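Local atomic coordinates of In2-1 family protein, glutathione transferase lambda3 (PDB entry 4PQI), a protein that binds glutathione and, being a monomeric lambda-class glutathione transferase of a plant, probably catalyses thiol-transfer reactions that use it. Residues 51-56 against 111-116; 3-8 against 216-221; 9-14 against 55-60; 132-137 against 152-157; 189-194 against 230-235. All coordinates share one frame; numbering follows the deposited sequence.

The five contacts form two groups. Contacts 1, 2 and 3 gather round the C-terminal end of helix 42-54, centres about 11 to 13 Å apart. Arg-51 of contact 1 forms a salt bridge with Glu-13 of contact 3, and Phe-53 packs on Ala-220 of contact 2. Contacts 1 and 3 share Gly-55, Leu-56 and one calcium ion. Contacts 4 and 5 lie within the helical C-terminal domain, centres about 17 Å apart, joined by Leu-189 on Phe-134 and Phe-154, and Leu-193 on Phe-154. Contacts 3 and 4 lie on opposite sides of the chain's centre. Bound glutathione is about 8 Å from the side chain of Tyr-235 and about 13 Å from that of Phe-134.

Contact 1 of 5, residues 51-56 against 111-116; sequences RNFKGL and PSLLPK. With CA (calcium ion), chain E.
Lys-54, in the last turn of helix 42-54, sends its side chain along the linker segment 111-116. Its CB leads to a CG placed anti to the carbonyl carbon, and this methylene lies 3.8 Å from Leu-113 CD1. A bend at chi3 (62°) then brings CE to 3.9 Å from Pro-111 O, and a second bend at chi4 (86°) turns NZ onto that oxygen. At the tip, NZ donates to Pro-111 O at 3.0 Å, arriving from above the carbonyl plane, 47° out of it. The same NZ forms a salt bridge with Glu-105 OE1, so a buried lysine has its charge matched by a carboxylate that also accepts from Leu-113 N and Ser-112 OG.

Beside this polar grip is an apolar one. Phe-53 CD2 meets Leu-113 CD2 at 3.5 Å, the leucine branch crossing the ring obliquely, while the Pro-111 ring sits against the helix end, its CG 3.6 Å from Phe-53 O. Just after Lys-54, Gly-55 O binds a calcium ion at 2.4 Å.

The contact joins the thioredoxin-like domain to the connection leading into the helical domain. Leu-7 of helix 4-7 packs on both Phe-53 and Pro-111. Segment 111-116, which connects helices 97-107 and 118-139, also packs through Leu-113 on Leu-177 and Ile-180 of helix 177-197.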
# COMPACT_ATOMS: atom_id res chain seq x y z
N ARG A 51 6.33 -1.67 -7.15
CA ARG A 51 6.91 -1.25 -8.43
C ARG A 51 8.27 -0.59 -8.24
O ARG A 51 9.25 -0.91 -8.93
CB ARG A 51 5.96 -0.25 -9.10
CG ARG A 51 6.52 0.48 -10.32
CD ARG A 51 5.49 1.52 -10.77
NE ARG A 51 5.95 2.46 -11.79
CZ ARG A 51 6.47 3.66 -11.56
NH1 ARG A 51 6.66 4.11 -10.32
NH2 ARG A 51 6.83 4.42 -12.58
N ASN A 52 8.32 0.33 -7.28
CA ASN A 52 9.52 1.09 -6.98
C ASN A 52 10.64 0.19 -6.46
O ASN A 52 11.74 0.17 -7.01
CB ASN A 52 9.20 2.21 -5.96
CG ASN A 52 8.30 3.31 -6.55
OD1 ASN A 52 7.96 3.29 -7.73
ND2 ASN A 52 7.91 4.26 -5.70
N PHE A 53 10.35 -0.58 -5.41
CA PHE A 53 11.35 -1.44 -4.80
C PHE A 53 12.00 -2.43 -5.78
O PHE A 53 13.22 -2.59 -5.79
CB PHE A 53 10.76 -2.19 -3.61
CG PHE A 53 11.79 -2.83 -2.74
CD1 PHE A 53 12.33 -2.13 -1.66
CD2 PHE A 53 12.24 -4.12 -2.99
CE1 PHE A 53 13.29 -2.71 -0.85
CE2 PHE A 53 13.20 -4.71 -2.18
CZ PHE A 53 13.72 -4.01 -1.11
N LYS A 54 11.19 -3.08 -6.61
CA LYS A 54 11.73 -4.06 -7.55
C LYS A 54 12.48 -3.43 -8.73
O LYS A 54 13.15 -4.12 -9.51
CB LYS A 54 10.62 -5.03 -8.02
CG LYS A 54 9.94 -5.79 -6.89
CD LYS A 54 8.99 -6.90 -7.40
CE LYS A 54 9.74 -7.96 -8.20
NZ LYS A 54 10.31 -9.03 -7.34
N GLY A 55 12.40 -2.10 -8.83
CA GLY A 55 13.09 -1.35 -9.86
C GLY A 55 12.33 -1.38 -11.16
O GLY A 55 12.93 -1.38 -12.23
N LEU A 56 11.00 -1.42 -11.08
CA LEU A 56 10.15 -1.52 -12.27
C LEU A 56 9.52 -0.20 -12.71
O LEU A 56 8.47 -0.19 -13.36
CB LEU A 56 9.06 -2.57 -12.05
CG LEU A 56 9.54 -3.96 -11.64
CD1 LEU A 56 8.38 -4.86 -11.19
CD2 LEU A 56 10.31 -4.61 -12.78
N PRO A 111 14.58 -7.54 -7.15
CA PRO A 111 14.83 -8.19 -5.86
C PRO A 111 13.57 -8.76 -5.24
O PRO A 111 12.47 -8.27 -5.48
CB PRO A 111 15.34 -7.04 -4.98
CG PRO A 111 14.85 -5.80 -5.64
CD PRO A 111 14.94 -6.11 -7.11
N SER A 112 13.76 -9.79 -4.42
CA SER A 112 12.67 -10.56 -3.85
C SER A 112 11.92 -9.79 -2.76
O SER A 112 12.52 -9.12 -1.93
CB SER A 112 13.21 -11.88 -3.27
OG SER A 112 12.26 -12.92 -3.40
N LEU A 113 10.59 -9.89 -2.79
CA LEU A 113 9.75 -9.33 -1.74
C LEU A 113 8.96 -10.43 -1.01
O LEU A 113 8.00 -10.14 -0.30
CB LEU A 113 8.82 -8.24 -2.29
CG LEU A 113 9.54 -6.92 -2.58
CD1 LEU A 113 8.62 -5.95 -3.31
CD2 LEU A 113 10.06 -6.29 -1.28
N LEU A 114 9.35 -11.68 -1.22
CA LEU A 114 8.88 -12.81 -0.41
C LEU A 114 10.07 -13.72 -0.15
O LEU A 114 10.78 -14.07 -1.09
CB LEU A 114 7.77 -13.60 -1.11
CG LEU A 114 6.34 -13.03 -1.08
CD1 LEU A 114 5.43 -13.88 -1.93
CD2 LEU A 114 5.81 -12.94 0.35
N PRO A 115 10.31 -14.08 1.12
CA PRO A 115 11.45 -14.94 1.43
C PRO A 115 11.13 -16.37 1.04
O PRO A 115 9.98 -16.67 0.72
CB PRO A 115 11.57 -14.81 2.94
CG PRO A 115 10.18 -14.56 3.40
CD PRO A 115 9.54 -13.72 2.32
N LYS A 116 12.14 -17.24 1.07
CA LYS A 116 11.98 -18.62 0.62
C LYS A 116 11.52 -19.53 1.76
O LYS A 116 10.79 -20.50 1.53
CB LYS A 116 13.29 -19.14 0.01
CG LYS A 116 13.20 -20.54 -0.60
CD LYS A 116 14.37 -20.86 -1.52
CE LYS A 116 14.22 -22.24 -2.16
NZ LYS A 116 15.19 -22.47 -3.28
CA CA E . 13.72 -1.35 -14.49
O HOH W 1 14.46 -0.10 -16.71
O HOH W 2 13.10 0.85 -14.13
O HOH W 3 15.99 -1.15 -13.46
O HOH W 4 14.13 -3.81 -14.21

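Contact 2 of 5, residues 3-8 against 216-221; sequences TASALD and NKIEAY
The flat group that carries this contact is the carboxylate of Asp-8, with Ala-220 N on the syn side of OD2 and Ala-220 CB 3.4 Å from OD1. Through OD2 the carboxylate reaches the N-terminus of helix 219-222, where Ile-218 holds the N-cap position with a side chain that cannot accept a hydrogen bond. Asp-8, whose CG is anti to its own backbone N (chi1 -170°), supplies an acceptor from across the contact. Its OD2 takes the N-H of Ala-220 on the syn lone pair at 2.8 Å, with an N-H...O angle of 143°. Water 5 extends the arrangement, donating to Asp-8 OD2 and accepting from Glu-219 N at 2.7 Å. The other oxygen, OD1, accepts from Ser-10 N. An alanine in place of Asp-8 would remove these acceptors and would probably leave the first turn of helix 219-222 less firmly tied to the N-terminal segment.

Helix 4-7, opened by an ST motif in which Thr-3 OG1 accepts from Ala-6 N, adds an apolar touch: Ala-4 CB is 3.5 Å from Ile-218 CD1. Phe-175 packs against both of these residues. Ser-5 OG donates to Lys-217 O at 2.9 Å, standing above the carbonyl plane, 69° out of it.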
# COMPACT_ATOMS: atom_id res chain seq x y z
N THR A 3 20.60 -4.55 4.40
CA THR A 3 19.37 -3.89 4.83
C THR A 3 18.35 -3.80 3.71
O THR A 3 18.64 -4.16 2.56
CB THR A 3 19.63 -2.47 5.36
OG1 THR A 3 20.18 -1.65 4.31
CG2 THR A 3 20.60 -2.50 6.53
N ALA A 4 17.16 -3.32 4.04
CA ALA A 4 16.10 -3.18 3.05
C ALA A 4 16.42 -2.03 2.09
O ALA A 4 16.11 -2.10 0.90
CB ALA A 4 14.77 -2.96 3.73
N SER A 5 17.04 -0.98 2.63
CA SER A 5 17.41 0.18 1.84
C SER A 5 18.49 -0.14 0.80
O SER A 5 18.47 0.37 -0.32
CB SER A 5 17.87 1.33 2.74
OG SER A 5 16.77 1.89 3.43
N ALA A 6 19.44 -0.99 1.19
CA ALA A 6 20.49 -1.43 0.28
C ALA A 6 19.91 -2.24 -0.89
O ALA A 6 20.41 -2.18 -2.01
CB ALA A 6 21.54 -2.25 1.03
N LEU A 7 18.84 -2.99 -0.61
CA LEU A 7 18.26 -3.91 -1.58
C LEU A 7 17.29 -3.20 -2.54
O LEU A 7 16.98 -3.71 -3.62
CB LEU A 7 17.55 -5.05 -0.84
CG LEU A 7 17.34 -6.40 -1.53
CD1 LEU A 7 18.63 -6.92 -2.15
CD2 LEU A 7 16.78 -7.40 -0.53
N ASP A 8 16.85 -2.01 -2.14
CA ASP A 8 15.90 -1.17 -2.88
C ASP A 8 16.43 -0.76 -4.25
O ASP A 8 17.52 -0.21 -4.36
CB ASP A 8 15.63 0.07 -2.02
CG ASP A 8 14.48 0.91 -2.53
OD1 ASP A 8 13.93 0.63 -3.61
OD2 ASP A 8 14.14 1.88 -1.82
N ASN A 216 10.00 3.21 7.06
CA ASN A 216 10.23 4.58 6.63
C ASN A 216 11.66 4.94 6.19
O ASN A 216 11.87 6.03 5.66
CB ASN A 216 9.75 5.58 7.69
CG ASN A 216 8.30 5.99 7.47
OD1 ASN A 216 8.01 6.89 6.68
ND2 ASN A 216 7.39 5.32 8.16
N LYS A 217 12.62 4.05 6.39
CA LYS A 217 13.98 4.28 5.89
C LYS A 217 14.09 3.92 4.40
O LYS A 217 15.07 4.25 3.73
CB LYS A 217 15.01 3.46 6.68
CG LYS A 217 15.02 3.73 8.18
CD LYS A 217 16.11 2.90 8.86
CE LYS A 217 15.94 2.88 10.38
NZ LYS A 217 16.97 2.00 11.02
N ILE A 218 13.07 3.24 3.90
CA ILE A 218 13.13 2.71 2.55
C ILE A 218 12.64 3.72 1.51
O ILE A 218 11.48 4.13 1.53
CB ILE A 218 12.34 1.39 2.46
CG1 ILE A 218 12.85 0.40 3.51
CG2 ILE A 218 12.41 0.81 1.05
CD1 ILE A 218 11.98 -0.82 3.67
N GLU A 219 13.53 4.12 0.62
CA GLU A 219 13.24 5.12 -0.41
C GLU A 219 12.02 4.76 -1.26
O GLU A 219 11.22 5.63 -1.60
CB GLU A 219 14.45 5.33 -1.32
CG GLU A 219 15.67 5.91 -0.62
CD GLU A 219 15.38 7.28 -0.02
OE1 GLU A 219 14.50 7.99 -0.56
OE2 GLU A 219 16.03 7.64 0.98
N ALA A 220 11.89 3.48 -1.61
CA ALA A 220 10.77 3.03 -2.43
C ALA A 220 9.44 3.44 -1.79
O ALA A 220 8.51 3.85 -2.48
CB ALA A 220 10.83 1.52 -2.61
N TYR A 221 9.37 3.34 -0.46
CA TYR A 221 8.18 3.74 0.26
C TYR A 221 8.04 5.26 0.40
O TYR A 221 6.96 5.79 0.14
CB TYR A 221 8.11 3.09 1.64
CG TYR A 221 7.02 3.67 2.54
CD1 TYR A 221 5.68 3.60 2.17
CD2 TYR A 221 7.34 4.26 3.75
CE1 TYR A 221 4.69 4.12 2.98
CE2 TYR A 221 6.36 4.78 4.56
CZ TYR A 221 5.03 4.70 4.18
OH TYR A 221 4.05 5.22 5.00
O HOH W 5 15.79 2.65 0.41

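Contact 3 of 5, residues 9-14 against 55-60; sequences KSVPEK and GLQDEI. With CA (calcium ion), chain E.
Segment 55-60 begins with a Schellman motif at the end of helix 42-54, with Gly-55 at positive phi, and the irregular segment 9-14 runs past it. The side-chain amide of Gln-57, on an extended chain, pairs with the backbone of Val-11: OE1 accepts from Val-11 N at 2.8 Å on an in-plane lone pair, and NE2 donates to Val-11 O at 2.8 Å, nearly straight at 173°. The second N-H of NE2 goes to Glu-13 OE2 at 3.0 Å, meeting it from above the carboxylate plane, 60° out of it. Both acceptors lie in the amide plane, so three bonds fix the rotation of this buried group. Glu-13 OE1 is taken by a salt bridge to Arg-51.

Both carboxylate oxygens of Glu-59 bind the calcium ion, which probably offsets its charge; Gly-55 O and four waters join the shell, and water 2 also accepts from Asp-58 N. Besides the positive phi, which favours glycine, a CB built on Gly-55 would clash, falling 2.9 Å from Lys-9 CB.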
# COMPACT_ATOMS: atom_id res chain seq x y z
N LYS A 9 15.67 -1.00 -5.31
CA LYS A 9 16.13 -0.66 -6.66
C LYS A 9 15.45 0.59 -7.23
O LYS A 9 15.60 0.89 -8.41
CB LYS A 9 15.97 -1.85 -7.61
CG LYS A 9 17.11 -2.87 -7.53
CD LYS A 9 18.38 -2.32 -8.13
CE LYS A 9 19.53 -3.31 -8.00
NZ LYS A 9 20.80 -2.73 -8.55
N SER A 10 14.73 1.31 -6.38
CA SER A 10 13.99 2.49 -6.81
C SER A 10 14.92 3.66 -7.08
O SER A 10 16.00 3.76 -6.51
CB SER A 10 12.97 2.92 -5.74
OG SER A 10 13.64 3.43 -4.60
N VAL A 11 14.47 4.55 -7.96
CA VAL A 11 15.15 5.82 -8.19
C VAL A 11 14.14 6.96 -8.01
O VAL A 11 12.93 6.74 -8.10
CB VAL A 11 15.77 5.86 -9.60
CG1 VAL A 11 16.91 4.85 -9.71
CG2 VAL A 11 14.71 5.61 -10.67
N PRO A 12 14.63 8.18 -7.72
CA PRO A 12 13.78 9.38 -7.70
C PRO A 12 12.98 9.47 -9.00
O PRO A 12 13.50 9.17 -10.07
CB PRO A 12 14.80 10.52 -7.60
CG PRO A 12 15.92 9.94 -6.86
CD PRO A 12 16.00 8.49 -7.28
N GLU A 13 11.72 9.86 -8.88
CA GLU A 13 10.84 9.85 -10.03
C GLU A 13 10.02 11.13 -10.13
O GLU A 13 9.44 11.58 -9.14
CB GLU A 13 9.92 8.64 -9.95
CG GLU A 13 9.00 8.46 -11.13
CD GLU A 13 8.20 7.18 -11.03
OE1 GLU A 13 7.56 6.80 -12.03
OE2 GLU A 13 8.21 6.56 -9.94
N LYS A 14 10.00 11.73 -11.31
CA LYS A 14 9.12 12.86 -11.58
C LYS A 14 7.68 12.35 -11.73
O LYS A 14 7.42 11.38 -12.44
CB LYS A 14 9.58 13.57 -12.85
CG LYS A 14 8.75 14.77 -13.23
CD LYS A 14 8.85 15.87 -12.18
CE LYS A 14 8.23 17.16 -12.70
NZ LYS A 14 6.92 16.89 -13.37
N GLY A 55 12.40 -2.10 -8.83
CA GLY A 55 13.09 -1.35 -9.86
C GLY A 55 12.33 -1.38 -11.16
O GLY A 55 12.93 -1.38 -12.23
N LEU A 56 11.00 -1.42 -11.08
CA LEU A 56 10.15 -1.52 -12.27
C LEU A 56 9.52 -0.20 -12.71
O LEU A 56 8.47 -0.19 -13.36
CB LEU A 56 9.06 -2.57 -12.05
CG LEU A 56 9.54 -3.96 -11.64
CD1 LEU A 56 8.38 -4.86 -11.19
CD2 LEU A 56 10.31 -4.61 -12.78
N GLN A 57 10.15 0.92 -12.39
CA GLN A 57 9.57 2.23 -12.69
C GLN A 57 9.49 2.54 -14.19
O GLN A 57 8.48 3.08 -14.66
CB GLN A 57 10.31 3.33 -11.94
CG GLN A 57 10.15 3.22 -10.43
CD GLN A 57 11.21 4.01 -9.69
OE1 GLN A 57 12.31 3.51 -9.46
NE2 GLN A 57 10.89 5.25 -9.33
N ASP A 58 10.53 2.18 -14.94
CA ASP A 58 10.48 2.40 -16.38
C ASP A 58 9.56 1.40 -17.07
O ASP A 58 8.90 1.74 -18.05
CB ASP A 58 11.87 2.35 -17.02
CG ASP A 58 11.88 2.98 -18.39
OD1 ASP A 58 12.01 4.22 -18.47
OD2 ASP A 58 11.73 2.24 -19.40
N GLU A 59 9.53 0.18 -16.55
CA GLU A 59 8.68 -0.89 -17.09
C GLU A 59 7.18 -0.62 -16.94
O GLU A 59 6.38 -0.88 -17.85
CB GLU A 59 9.01 -2.23 -16.42
CG GLU A 59 10.36 -2.83 -16.80
CD GLU A 59 11.53 -2.21 -16.04
OE1 GLU A 59 11.28 -1.33 -15.18
OE2 GLU A 59 12.68 -2.62 -16.29
N ILE A 60 6.80 -0.09 -15.78
CA ILE A 60 5.40 0.11 -15.42
C ILE A 60 5.04 1.59 -15.39
O ILE A 60 5.32 2.28 -14.41
CB ILE A 60 5.09 -0.52 -14.05
CG1 ILE A 60 5.43 -2.02 -14.05
CG2 ILE A 60 3.61 -0.27 -13.64
CD1 ILE A 60 5.37 -2.67 -12.66
CA CA E . 13.72 -1.35 -14.49
O HOH W 2 13.10 0.85 -14.13
O HOH W 1 14.46 -0.10 -16.71
O HOH W 3 15.99 -1.15 -13.46
O HOH W 4 14.13 -3.81 -14.21

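Contact 4 of 5, residues 132-137 against 152-157; sequences DKFNGT and PAFDHL. Unlike the reference sequence in segment 152-157: His-156 (reference Tyr).
With CG anti to its backbone N (chi1 176°), the Phe-134 ring swings out from helix 118-139 toward helix 151-160. Phe-154 and Leu-157 adopt the other common setting, CG anti to the carbonyl carbon, and so meet the tip of the incoming ring. The result is a T-shaped pair: the CE1-CZ edge of Phe-134 points at one face of Phe-154, the planes standing at 87° and the centroids 5.4 Å apart. Phe-134 CZ comes within 3.6 Å of Phe-154 CE1, and Phe-134 CE1 lies 3.5 Å from Leu-157 CD1. Ala-153 O sits in the plane of the Phe-134 ring, at its edge.

One turn along, Thr-137 turns CG2 to Ala-153 CB at 3.9 Å, and its OG1 donates to Lys-133 O at 2.8 Å, within its own helix. An alanine at Phe-134 would remove the ring that meets all three partners and would probably loosen the packing of the two helices here.

The segments run roughly antiparallel (148°), their axes 9.7 Å apart, within the all-helical C-terminal domain of the transferase fold. Helix 177-197 packs against the pair, with Leu-189 on Phe-134, Leu-193 on Phe-154 and Tyr-182 on Leu-157, while Leu-208 of helix 206-215 packs on Phe-154 and Leu-157.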
# COMPACT_ATOMS: atom_id res chain seq x y z
N ASP A 132 -8.01 -7.24 5.33
CA ASP A 132 -9.33 -6.61 5.28
C ASP A 132 -10.01 -6.63 6.66
O ASP A 132 -10.78 -5.72 6.98
CB ASP A 132 -10.23 -7.22 4.18
CG ASP A 132 -10.43 -8.72 4.33
OD1 ASP A 132 -9.55 -9.39 4.92
OD2 ASP A 132 -11.45 -9.24 3.84
N LYS A 133 -9.71 -7.64 7.49
CA LYS A 133 -10.20 -7.60 8.88
C LYS A 133 -9.55 -6.48 9.70
O LYS A 133 -10.22 -5.82 10.50
CB LYS A 133 -10.05 -8.95 9.59
CG LYS A 133 -10.56 -8.90 11.04
CD LYS A 133 -10.68 -10.28 11.68
CE LYS A 133 -11.26 -10.19 13.09
NZ LYS A 133 -12.68 -9.73 13.09
N PHE A 134 -8.24 -6.26 9.51
CA PHE A 134 -7.57 -5.11 10.11
C PHE A 134 -8.24 -3.79 9.71
O PHE A 134 -8.59 -2.96 10.56
CB PHE A 134 -6.07 -5.08 9.75
CG PHE A 134 -5.34 -3.86 10.27
CD1 PHE A 134 -4.89 -3.82 11.58
CD2 PHE A 134 -5.14 -2.75 9.47
CE1 PHE A 134 -4.26 -2.71 12.08
CE2 PHE A 134 -4.50 -1.63 9.96
CZ PHE A 134 -4.06 -1.61 11.27
N ASN A 135 -8.42 -3.59 8.41
CA ASN A 135 -9.04 -2.35 7.93
C ASN A 135 -10.47 -2.25 8.42
O ASN A 135 -10.90 -1.18 8.84
CB ASN A 135 -9.00 -2.26 6.40
CG ASN A 135 -7.62 -1.99 5.87
OD1 ASN A 135 -6.73 -1.55 6.62
ND2 ASN A 135 -7.41 -2.24 4.58
N GLY A 136 -11.18 -3.37 8.38
CA GLY A 136 -12.56 -3.42 8.82
C GLY A 136 -12.72 -3.00 10.26
O GLY A 136 -13.66 -2.29 10.63
N THR A 137 -11.79 -3.45 11.10
CA THR A 137 -11.86 -3.18 12.52
C THR A 137 -11.57 -1.71 12.84
O THR A 137 -12.38 -1.05 13.51
CB THR A 137 -10.90 -4.10 13.32
OG1 THR A 137 -11.23 -5.47 13.07
CG2 THR A 137 -11.02 -3.84 14.80
N PRO A 152 -7.35 -3.77 19.64
CA PRO A 152 -7.10 -5.19 19.35
C PRO A 152 -6.48 -5.42 17.96
O PRO A 152 -5.73 -6.38 17.78
CB PRO A 152 -8.49 -5.81 19.43
CG PRO A 152 -9.19 -4.95 20.46
CD PRO A 152 -8.72 -3.56 20.15
N ALA A 153 -6.79 -4.55 17.01
CA ALA A 153 -6.25 -4.71 15.67
C ALA A 153 -4.77 -4.29 15.60
O ALA A 153 -3.96 -4.98 14.98
CB ALA A 153 -7.10 -3.96 14.63
N PHE A 154 -4.41 -3.19 16.26
CA PHE A 154 -3.00 -2.85 16.39
C PHE A 154 -2.24 -3.86 17.26
O PHE A 154 -1.06 -4.11 17.04
CB PHE A 154 -2.81 -1.41 16.88
CG PHE A 154 -3.29 -0.38 15.89
CD1 PHE A 154 -2.58 -0.16 14.70
CD2 PHE A 154 -4.47 0.32 16.11
CE1 PHE A 154 -3.04 0.77 13.77
CE2 PHE A 154 -4.92 1.25 15.19
CZ PHE A 154 -4.21 1.47 14.02
N ASP A 155 -2.92 -4.42 18.26
CA ASP A 155 -2.30 -5.45 19.11
C ASP A 155 -1.97 -6.68 18.25
O ASP A 155 -0.92 -7.29 18.41
CB ASP A 155 -3.23 -5.85 20.26
CG ASP A 155 -3.24 -4.84 21.40
OD1 ASP A 155 -2.53 -3.80 21.31
OD2 ASP A 155 -3.97 -5.08 22.39
N HIS A 156 -2.87 -7.03 17.34
CA HIS A 156 -2.63 -8.15 16.45
C HIS A 156 -1.34 -7.92 15.65
O HIS A 156 -0.51 -8.81 15.52
CB HIS A 156 -3.83 -8.40 15.54
CG HIS A 156 -3.97 -9.83 15.11
ND1 HIS A 156 -4.17 -10.86 16.00
CD2 HIS A 156 -3.92 -10.40 13.88
CE1 HIS A 156 -4.25 -12.00 15.35
NE2 HIS A 156 -4.10 -11.75 14.06
N LEU A 157 -1.15 -6.71 15.14
CA LEU A 157 0.09 -6.41 14.42
C LEU A 157 1.31 -6.41 15.33
O LEU A 157 2.38 -6.91 14.95
CB LEU A 157 -0.01 -5.08 13.67
CG LEU A 157 -1.10 -4.97 12.61
CD1 LEU A 157 -0.92 -3.67 11.85
CD2 LEU A 157 -1.08 -6.16 11.69

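Contact 5 of 5, residues 189-194 against 230-235; sequences LNIFLL and ELVEFY
Aromatic contacts dominate where helix 177-197 crosses the C-terminal helix 228-239 at -65°, with segment axes 9.5 Å apart; both belong to the all-helical C-terminal domain. The rings of Phe-192 and Tyr-235 form an edge-to-face pair, the edge of Tyr-235 toward the face of Phe-192, with planes at 89° and centroids 5.3 Å apart. The same face takes a CH-pi contact: Tyr-235 CB lies 3.6 Å from the centroid of the Phe-192 ring, 16° off its normal. Within helix 228-239, Leu-231 CD2 sits over the centre of one face of Tyr-235.

Aliphatic contacts fill in alongside. Ile-191 CG2 meets Val-232 CG2 at 3.7 Å, branch tip to branch tip, and Leu-231 CD1 reaches Phe-192 CB more loosely at 4.3 Å.

Polar contact lies outside the pair of segments: Tyr-235 OH is hydrogen-bonded to Tyr-139 OH of helix 118-139. With no hydrogen bond joining the two segments, their contact rests on edge-to-face and CH-pi contacts and aliphatic packing, and the one buried hydroxyl is satisfied by a third helix.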
# COMPACT_ATOMS: atom_id res chain seq x y z
N LEU A 189 -3.71 5.80 9.27
CA LEU A 189 -4.34 5.62 10.57
C LEU A 189 -3.55 6.31 11.68
O LEU A 189 -4.12 6.95 12.56
CB LEU A 189 -4.55 4.13 10.88
CG LEU A 189 -5.63 3.45 10.02
CD1 LEU A 189 -5.62 1.94 10.24
CD2 LEU A 189 -7.02 4.03 10.28
N ASN A 190 -2.22 6.19 11.62
CA ASN A 190 -1.35 6.79 12.60
C ASN A 190 -1.58 8.30 12.66
O ASN A 190 -1.78 8.88 13.73
CB ASN A 190 0.11 6.49 12.26
CG ASN A 190 1.06 6.82 13.39
OD1 ASN A 190 0.63 7.18 14.49
ND2 ASN A 190 2.35 6.68 13.13
N ILE A 191 -1.59 8.94 11.49
CA ILE A 191 -1.81 10.39 11.42
C ILE A 191 -3.21 10.78 11.88
O ILE A 191 -3.37 11.74 12.66
CB ILE A 191 -1.60 10.91 9.99
CG1 ILE A 191 -0.20 10.57 9.48
CG2 ILE A 191 -1.81 12.42 9.93
CD1 ILE A 191 -0.04 10.79 7.99
N PHE A 192 -4.22 10.05 11.41
CA PHE A 192 -5.61 10.41 11.69
C PHE A 192 -5.96 10.27 13.17
O PHE A 192 -6.48 11.20 13.78
CB PHE A 192 -6.58 9.61 10.82
CG PHE A 192 -8.03 9.98 11.00
CD1 PHE A 192 -8.46 11.30 10.85
CD2 PHE A 192 -8.98 9.01 11.29
CE1 PHE A 192 -9.80 11.64 11.00
CE2 PHE A 192 -10.32 9.34 11.45
CZ PHE A 192 -10.73 10.66 11.30
N LEU A 193 -5.64 9.11 13.74
CA LEU A 193 -5.95 8.82 15.15
C LEU A 193 -5.24 9.78 16.12
O LEU A 193 -5.82 10.24 17.10
CB LEU A 193 -5.58 7.37 15.48
CG LEU A 193 -6.45 6.32 14.81
CD1 LEU A 193 -5.87 4.90 14.95
CD2 LEU A 193 -7.86 6.38 15.36
N LEU A 194 -3.97 10.06 15.84
CA LEU A 194 -3.20 10.92 16.72
C LEU A 194 -3.70 12.36 16.63
O LEU A 194 -3.92 13.01 17.64
CB LEU A 194 -1.71 10.83 16.40
CG LEU A 194 -0.80 11.59 17.37
CD1 LEU A 194 -1.00 11.11 18.80
CD2 LEU A 194 0.64 11.44 16.95
N GLU A 230 -3.84 16.90 3.94
CA GLU A 230 -4.93 16.50 3.06
C GLU A 230 -5.60 15.21 3.53
O GLU A 230 -6.82 15.06 3.42
CB GLU A 230 -4.44 16.35 1.61
CG GLU A 230 -4.01 17.66 0.95
CD GLU A 230 -3.89 17.54 -0.56
OE1 GLU A 230 -3.91 16.39 -1.07
OE2 GLU A 230 -3.77 18.59 -1.24
N LEU A 231 -4.82 14.29 4.07
CA LEU A 231 -5.36 13.03 4.58
C LEU A 231 -6.36 13.29 5.73
O LEU A 231 -7.46 12.75 5.74
CB LEU A 231 -4.23 12.10 5.02
CG LEU A 231 -4.51 10.70 5.58
CD1 LEU A 231 -4.87 10.75 7.06
CD2 LEU A 231 -5.57 9.95 4.77
N VAL A 232 -5.96 14.13 6.68
CA VAL A 232 -6.79 14.44 7.84
C VAL A 232 -8.15 15.07 7.46
O VAL A 232 -9.20 14.60 7.91
CB VAL A 232 -6.04 15.33 8.85
CG1 VAL A 232 -6.93 15.66 10.04
CG2 VAL A 232 -4.75 14.65 9.30
N GLU A 233 -8.11 16.11 6.64
CA GLU A 233 -9.34 16.74 6.16
C GLU A 233 -10.23 15.73 5.46
O GLU A 233 -11.45 15.70 5.67
CB GLU A 233 -9.05 17.93 5.24
CG GLU A 233 -10.29 18.45 4.50
CD GLU A 233 -10.26 19.96 4.26
OE1 GLU A 233 -9.50 20.66 4.95
OE2 GLU A 233 -11.01 20.43 3.37
N PHE A 234 -9.63 14.89 4.63
CA PHE A 234 -10.36 13.85 3.91
C PHE A 234 -11.05 12.88 4.86
O PHE A 234 -12.23 12.57 4.69
CB PHE A 234 -9.42 13.12 2.94
CG PHE A 234 -10.05 11.95 2.23
CD1 PHE A 234 -11.21 12.11 1.49
CD2 PHE A 234 -9.48 10.69 2.30
CE1 PHE A 234 -11.80 11.04 0.84
CE2 PHE A 234 -10.04 9.62 1.65
CZ PHE A 234 -11.21 9.79 0.92
N TYR A 235 -10.32 12.41 5.87
CA TYR A 235 -10.86 11.43 6.82
C TYR A 235 -11.90 12.00 7.79
O TYR A 235 -12.83 11.29 8.20
CB TYR A 235 -9.75 10.74 7.60
CG TYR A 235 -9.17 9.52 6.90
CD1 TYR A 235 -9.40 9.29 5.55
CD2 TYR A 235 -8.40 8.60 7.60
CE1 TYR A 235 -8.86 8.18 4.92
CE2 TYR A 235 -7.85 7.51 6.98
CZ TYR A 235 -8.09 7.29 5.64
OH TYR A 235 -7.55 6.19 5.03